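Local coordinates for protein CocE/NonD family hydrolase (PDB 3III) that is probably a serine hydrolase of the CocE/NonD family, with an alpha/beta-hydrolase domain related to X-Pro dipeptidyl-peptidases, whose natural substrate is not established, at residues N35-E47 / K53-G65. Numbering follows the deposited sequence.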
loop_
_atom_site.group_PDB
_atom_site.type_symbol
_atom_site.label_atom_id
_atom_site.label_comp_id
_atom_site.label_asym_id
_atom_site.label_seq_id
_atom_site.Cartn_x
_atom_site.Cartn_y
_atom_site.Cartn_z
ATOM N N ASN A 35 -15.017 -27.584 10.268
ATOM C CA ASN A 35 -13.834 -28.431 10.371
ATOM C C ASN A 35 -13.489 -29.112 9.038
ATOM O O ASN A 35 -14.245 -29.976 8.545
ATOM C CB ASN A 35 -14.019 -29.494 11.412
ATOM C CG ASN A 35 -14.043 -28.934 12.808
ATOM O OD1 ASN A 35 -13.806 -27.742 13.012
ATOM N ND2 ASN A 35 -14.423 -29.756 13.754
ATOM N N GLN A 36 -12.343 -28.748 8.481
ATOM C CA GLN A 36 -11.983 -29.204 7.131
ATOM C C GLN A 36 -10.696 -30.017 7.111
ATOM O O GLN A 36 -9.615 -29.501 7.413
ATOM C CB GLN A 36 -11.831 -27.983 6.217
ATOM C CG GLN A 36 -13.149 -27.347 5.870
ATOM C CD GLN A 36 -13.965 -28.161 4.923
ATOM O OE1 GLN A 36 -13.401 -28.882 4.116
ATOM N NE2 GLN A 36 -15.298 -28.077 5.021
ATOM N N GLU A 37 -10.827 -31.275 6.727
ATOM C CA GLU A 37 -9.709 -32.203 6.534
ATOM C C GLU A 37 -8.939 -31.905 5.236
ATOM O O GLU A 37 -9.510 -31.656 4.204
ATOM C CB GLU A 37 -10.234 -33.654 6.404
ATOM C CG GLU A 37 -11.131 -34.159 7.493
ATOM C CD GLU A 37 -12.024 -35.383 7.076
ATOM O OE1 GLU A 37 -13.244 -35.203 6.715
ATOM O OE2 GLU A 37 -11.503 -36.522 7.152
HETATM N N MSE A 38 -7.626 -31.962 5.322
HETATM C CA MSE A 38 -6.778 -31.765 4.224
HETATM C C MSE A 38 -5.426 -32.303 4.617
HETATM O O MSE A 38 -5.222 -32.703 5.775
HETATM C CB MSE A 38 -6.693 -30.280 3.867
HETATM C CG MSE A 38 -6.021 -29.416 4.904
HETATM SE SE MSE A 38 -6.226 -27.503 4.340
HETATM C CE MSE A 38 -8.238 -27.285 4.630
ATOM N N ILE A 39 -4.516 -32.275 3.651
ATOM C CA ILE A 39 -3.117 -32.579 3.850
ATOM C C ILE A 39 -2.309 -31.301 4.007
ATOM O O ILE A 39 -2.510 -30.328 3.294
ATOM C CB ILE A 39 -2.577 -33.408 2.682
ATOM C CG1 ILE A 39 -3.115 -34.836 2.768
ATOM C CG2 ILE A 39 -1.052 -33.359 2.639
ATOM C CD1 ILE A 39 -2.798 -35.699 1.521
HETATM N N MSE A 40 -1.417 -31.278 4.990
HETATM C CA MSE A 40 -0.380 -30.269 5.073
HETATM C C MSE A 40 1.001 -30.952 5.052
HETATM O O MSE A 40 1.324 -31.811 5.924
HETATM C CB MSE A 40 -0.551 -29.436 6.345
HETATM C CG MSE A 40 0.493 -28.318 6.459
HETATM SE SE MSE A 40 0.642 -27.706 8.315
HETATM C CE MSE A 40 1.891 -26.200 8.009
ATOM N N GLU A 41 1.794 -30.603 4.052
ATOM C CA GLU A 41 3.196 -30.998 3.988
ATOM C C GLU A 41 3.957 -29.850 4.577
ATOM O O GLU A 41 3.864 -28.709 4.105
ATOM C CB GLU A 41 3.657 -31.264 2.535
ATOM C CG GLU A 41 2.803 -32.261 1.819
ATOM C CD GLU A 41 3.372 -32.751 0.458
ATOM O OE1 GLU A 41 4.604 -32.645 0.211
ATOM O OE2 GLU A 41 2.551 -33.274 -0.327
ATOM N N LYS A 42 4.628 -30.114 5.684
ATOM C CA LYS A 42 5.342 -29.088 6.383
ATOM C C LYS A 42 6.850 -29.219 6.160
ATOM O O LYS A 42 7.431 -30.330 6.262
ATOM C CB LYS A 42 5.020 -29.167 7.867
ATOM C CG LYS A 42 5.679 -28.102 8.683
ATOM C CD LYS A 42 5.260 -28.140 10.130
ATOM C CE LYS A 42 6.081 -27.101 10.878
ATOM N NZ LYS A 42 5.651 -26.999 12.265
ATOM N N ASP A 43 7.481 -28.074 5.926
ATOM C CA ASP A 43 8.929 -28.007 5.731
ATOM C C ASP A 43 9.470 -28.693 4.498
ATOM O O ASP A 43 10.617 -29.094 4.520
ATOM C CB ASP A 43 9.718 -28.543 6.932
ATOM C CG ASP A 43 9.674 -27.614 8.129
ATOM O OD1 ASP A 43 9.424 -26.383 7.968
ATOM O OD2 ASP A 43 9.939 -28.116 9.248
ATOM N N GLY A 44 8.699 -28.790 3.433
ATOM C CA GLY A 44 9.276 -29.093 2.120
ATOM C C GLY A 44 10.277 -28.036 1.688
ATOM O O GLY A 44 10.241 -26.917 2.189
ATOM N N THR A 45 11.209 -28.406 0.808
ATOM C CA THR A 45 12.228 -27.462 0.344
ATOM C C THR A 45 12.195 -27.357 -1.156
ATOM O O THR A 45 11.813 -28.286 -1.822
ATOM C CB THR A 45 13.653 -27.867 0.762
ATOM O OG1 THR A 45 13.946 -29.145 0.202
ATOM C CG2 THR A 45 13.776 -27.929 2.255
ATOM N N VAL A 46 12.545 -26.193 -1.683
ATOM C CA VAL A 46 12.780 -26.011 -3.108
ATOM C C VAL A 46 14.200 -25.480 -3.266
ATOM O O VAL A 46 14.643 -24.556 -2.542
ATOM C CB VAL A 46 11.791 -25.002 -3.732
ATOM C CG1 VAL A 46 12.081 -24.803 -5.226
ATOM C CG2 VAL A 46 10.393 -25.429 -3.536
ATOM N N GLU A 47 14.944 -26.041 -4.199
ATOM C CA GLU A 47 16.371 -25.675 -4.323
ATOM C C GLU A 47 16.546 -24.627 -5.413
ATOM O O GLU A 47 16.106 -24.848 -6.546
ATOM C CB GLU A 47 17.242 -26.914 -4.618
ATOM C CG GLU A 47 18.715 -26.633 -4.530
ATOM C CD GLU A 47 19.557 -27.840 -4.800
ATOM O OE1 GLU A 47 19.085 -28.937 -4.570
ATOM O OE2 GLU A 47 20.715 -27.692 -5.200
ATOM N N LYS A 53 18.448 -23.627 -0.274
ATOM C CA LYS A 53 17.127 -24.191 -0.053
ATOM C C LYS A 53 16.143 -23.189 0.522
ATOM O O LYS A 53 16.453 -22.505 1.465
ATOM C CB LYS A 53 17.245 -25.436 0.829
ATOM C CG LYS A 53 17.691 -26.679 -0.004
ATOM C CD LYS A 53 17.905 -27.857 0.897
ATOM C CE LYS A 53 18.184 -29.130 0.107
ATOM N NZ LYS A 53 18.885 -30.126 0.981
ATOM N N LEU A 54 14.954 -23.105 -0.053
ATOM C CA LEU A 54 13.858 -22.334 0.520
ATOM C C LEU A 54 12.853 -23.316 1.098
ATOM O O LEU A 54 12.601 -24.400 0.498
ATOM C CB LEU A 54 13.160 -21.465 -0.529
ATOM C CG LEU A 54 13.612 -20.015 -0.610
ATOM C CD1 LEU A 54 15.118 -19.869 -0.672
ATOM C CD2 LEU A 54 12.891 -19.295 -1.730
ATOM N N TYR A 55 12.301 -22.952 2.237
ATOM C CA TYR A 55 11.363 -23.781 2.977
ATOM C C TYR A 55 9.934 -23.368 2.765
ATOM O O TYR A 55 9.605 -22.189 2.760
ATOM C CB TYR A 55 11.716 -23.833 4.473
ATOM C CG TYR A 55 13.059 -24.515 4.666
ATOM C CD1 TYR A 55 13.139 -25.850 5.047
ATOM C CD2 TYR A 55 14.237 -23.817 4.441
ATOM C CE1 TYR A 55 14.389 -26.483 5.170
ATOM C CE2 TYR A 55 15.447 -24.428 4.537
ATOM C CZ TYR A 55 15.522 -25.754 4.906
ATOM O OH TYR A 55 16.743 -26.318 5.060
ATOM N N ILE A 56 9.073 -24.356 2.598
ATOM C CA ILE A 56 7.625 -24.096 2.310
ATOM C C ILE A 56 6.706 -25.019 3.094
ATOM O O ILE A 56 7.126 -26.061 3.622
ATOM C CB ILE A 56 7.289 -24.304 0.784
ATOM C CG1 ILE A 56 7.464 -25.772 0.371
ATOM C CG2 ILE A 56 8.244 -23.496 -0.069
ATOM C CD1 ILE A 56 7.120 -26.090 -1.170
ATOM N N ASN A 57 5.428 -24.643 3.129
ATOM C CA ASN A 57 4.348 -25.546 3.478
ATOM C C ASN A 57 3.404 -25.662 2.297
ATOM O O ASN A 57 3.165 -24.691 1.588
ATOM C CB ASN A 57 3.545 -24.984 4.647
ATOM C CG ASN A 57 4.373 -24.808 5.899
ATOM O OD1 ASN A 57 5.267 -25.607 6.189
ATOM N ND2 ASN A 57 4.015 -23.814 6.694
ATOM N N ILE A 58 2.832 -26.842 2.123
ATOM C CA ILE A 58 1.846 -27.093 1.094
ATOM C C ILE A 58 0.554 -27.621 1.735
ATOM O O ILE A 58 0.563 -28.646 2.397
ATOM C CB ILE A 58 2.316 -28.199 0.114
ATOM C CG1 ILE A 58 3.663 -27.872 -0.556
ATOM C CG2 ILE A 58 1.219 -28.503 -0.951
ATOM C CD1 ILE A 58 4.364 -29.125 -1.243
ATOM N N PHE A 59 -0.556 -26.924 1.526
ATOM C CA PHE A 59 -1.857 -27.403 1.969
ATOM C C PHE A 59 -2.616 -27.825 0.734
ATOM O O PHE A 59 -2.743 -27.022 -0.225
ATOM C CB PHE A 59 -2.618 -26.251 2.607
ATOM C CG PHE A 59 -2.000 -25.728 3.897
ATOM C CD1 PHE A 59 -2.421 -26.209 5.099
ATOM C CD2 PHE A 59 -0.978 -24.766 3.869
ATOM C CE1 PHE A 59 -1.850 -25.730 6.288
ATOM C CE2 PHE A 59 -0.415 -24.268 5.013
ATOM C CZ PHE A 59 -0.849 -24.740 6.234
ATOM N N ARG A 60 -3.108 -29.053 0.744
ATOM C CA ARG A 60 -3.786 -29.599 -0.408
ATOM C C ARG A 60 -4.891 -30.568 -0.060
ATOM O O ARG A 60 -4.896 -31.143 1.020
ATOM C CB ARG A 60 -2.776 -30.214 -1.364
ATOM C CG ARG A 60 -1.879 -31.267 -0.768
ATOM C CD ARG A 60 -0.824 -31.744 -1.783
ATOM N NE ARG A 60 -0.096 -32.906 -1.249
ATOM C CZ ARG A 60 -0.547 -34.157 -1.298
ATOM N NH1 ARG A 60 -1.700 -34.452 -1.859
ATOM N NH2 ARG A 60 0.156 -35.132 -0.745
ATOM N N PRO A 61 -5.847 -30.741 -0.980
ATOM C CA PRO A 61 -6.903 -31.681 -0.734
ATOM C C PRO A 61 -6.369 -33.098 -0.524
ATOM O O PRO A 61 -5.367 -33.518 -1.121
ATOM C CB PRO A 61 -7.760 -31.576 -1.982
ATOM C CG PRO A 61 -7.445 -30.279 -2.547
ATOM C CD PRO A 61 -6.016 -30.080 -2.276
ATOM N N ASN A 62 -6.976 -33.797 0.429
ATOM C CA ASN A 62 -6.651 -35.176 0.684
ATOM C C ASN A 62 -7.328 -36.072 -0.351
ATOM O O ASN A 62 -8.244 -36.842 -0.026
ATOM C CB ASN A 62 -7.095 -35.556 2.124
ATOM C CG ASN A 62 -6.712 -36.935 2.492
ATOM O OD1 ASN A 62 -5.760 -37.487 1.920
ATOM N ND2 ASN A 62 -7.459 -37.542 3.429
ATOM N N LYS A 63 -6.851 -35.971 -1.587
ATOM C CA LYS A 63 -7.274 -36.799 -2.662
ATOM C C LYS A 63 -6.263 -36.656 -3.783
ATOM O O LYS A 63 -5.513 -35.670 -3.854
ATOM C CB LYS A 63 -8.701 -36.435 -3.130
ATOM C CG LYS A 63 -8.916 -34.986 -3.435
ATOM C CD LYS A 63 -10.327 -34.684 -3.951
ATOM C CE LYS A 63 -10.703 -33.259 -3.716
ATOM N NZ LYS A 63 -11.815 -32.819 -4.524
ATOM N N ASP A 64 -6.209 -37.674 -4.619
ATOM C CA ASP A 64 -5.473 -37.627 -5.883
ATOM C C ASP A 64 -6.070 -36.525 -6.758
ATOM O O ASP A 64 -7.261 -36.175 -6.629
ATOM C CB ASP A 64 -5.623 -38.929 -6.665
ATOM C CG ASP A 64 -4.958 -40.091 -6.012
ATOM O OD1 ASP A 64 -4.073 -39.903 -5.162
ATOM O OD2 ASP A 64 -5.302 -41.216 -6.397
ATOM N N GLY A 65 -5.241 -35.990 -7.646
ATOM C CA GLY A 65 -5.706 -35.056 -8.629
ATOM C C GLY A 65 -4.795 -33.888 -8.749
ATOM O O GLY A 65 -3.839 -33.762 -7.993
HETATM O O HOH W 1 -9.443 -32.753 1.810
#
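I39, R60 and E41 meet on one face of the two-stranded ladder formed by 36-47 and 53-60. R60 runs extended beyond CG and crosses from its own strand to E41, where NE (2.8 Å) and NH2 (3.1 Å) both bind E41 OE2 side-on. The two nitrogens approach on the anti side of that oxygen, from opposite faces of the carboxylate, whose plane stands 82° from the guanidinium. I39 lies alongside R60, and its CG2, anti to the backbone N, lies over one face of the guanidinium toward the rim; I39 CD1 also packs over a face of the group, 3.8 Å from R60 NH2, and reaches N62 OD1 as well. The guanidinium is thus backed by the hydrocarbon of I39, and V119 of the neighbouring strand 119-124 touches the R60 side chain.

On the other face, M40 extends beside F59. Its CG makes a CH-pi contact 3.9 Å from the ring centroid, and the terminal CE reaches N57. N57 OD1 accepts a weak bond from D43 N and a further one from K78, whose amine also pairs with D43.

Reciprocal backbone bonds link I39 with R60, E41 with I58, and V46 with L54; the first strand turns a corner at D43, beyond which I56 N binds G44 O at 2.8 Å. Together these strands form an antiparallel beta hairpin near one edge of the central mixed sheet of the alpha/beta-hydrolase fold, between strands 22-30 and 119-124.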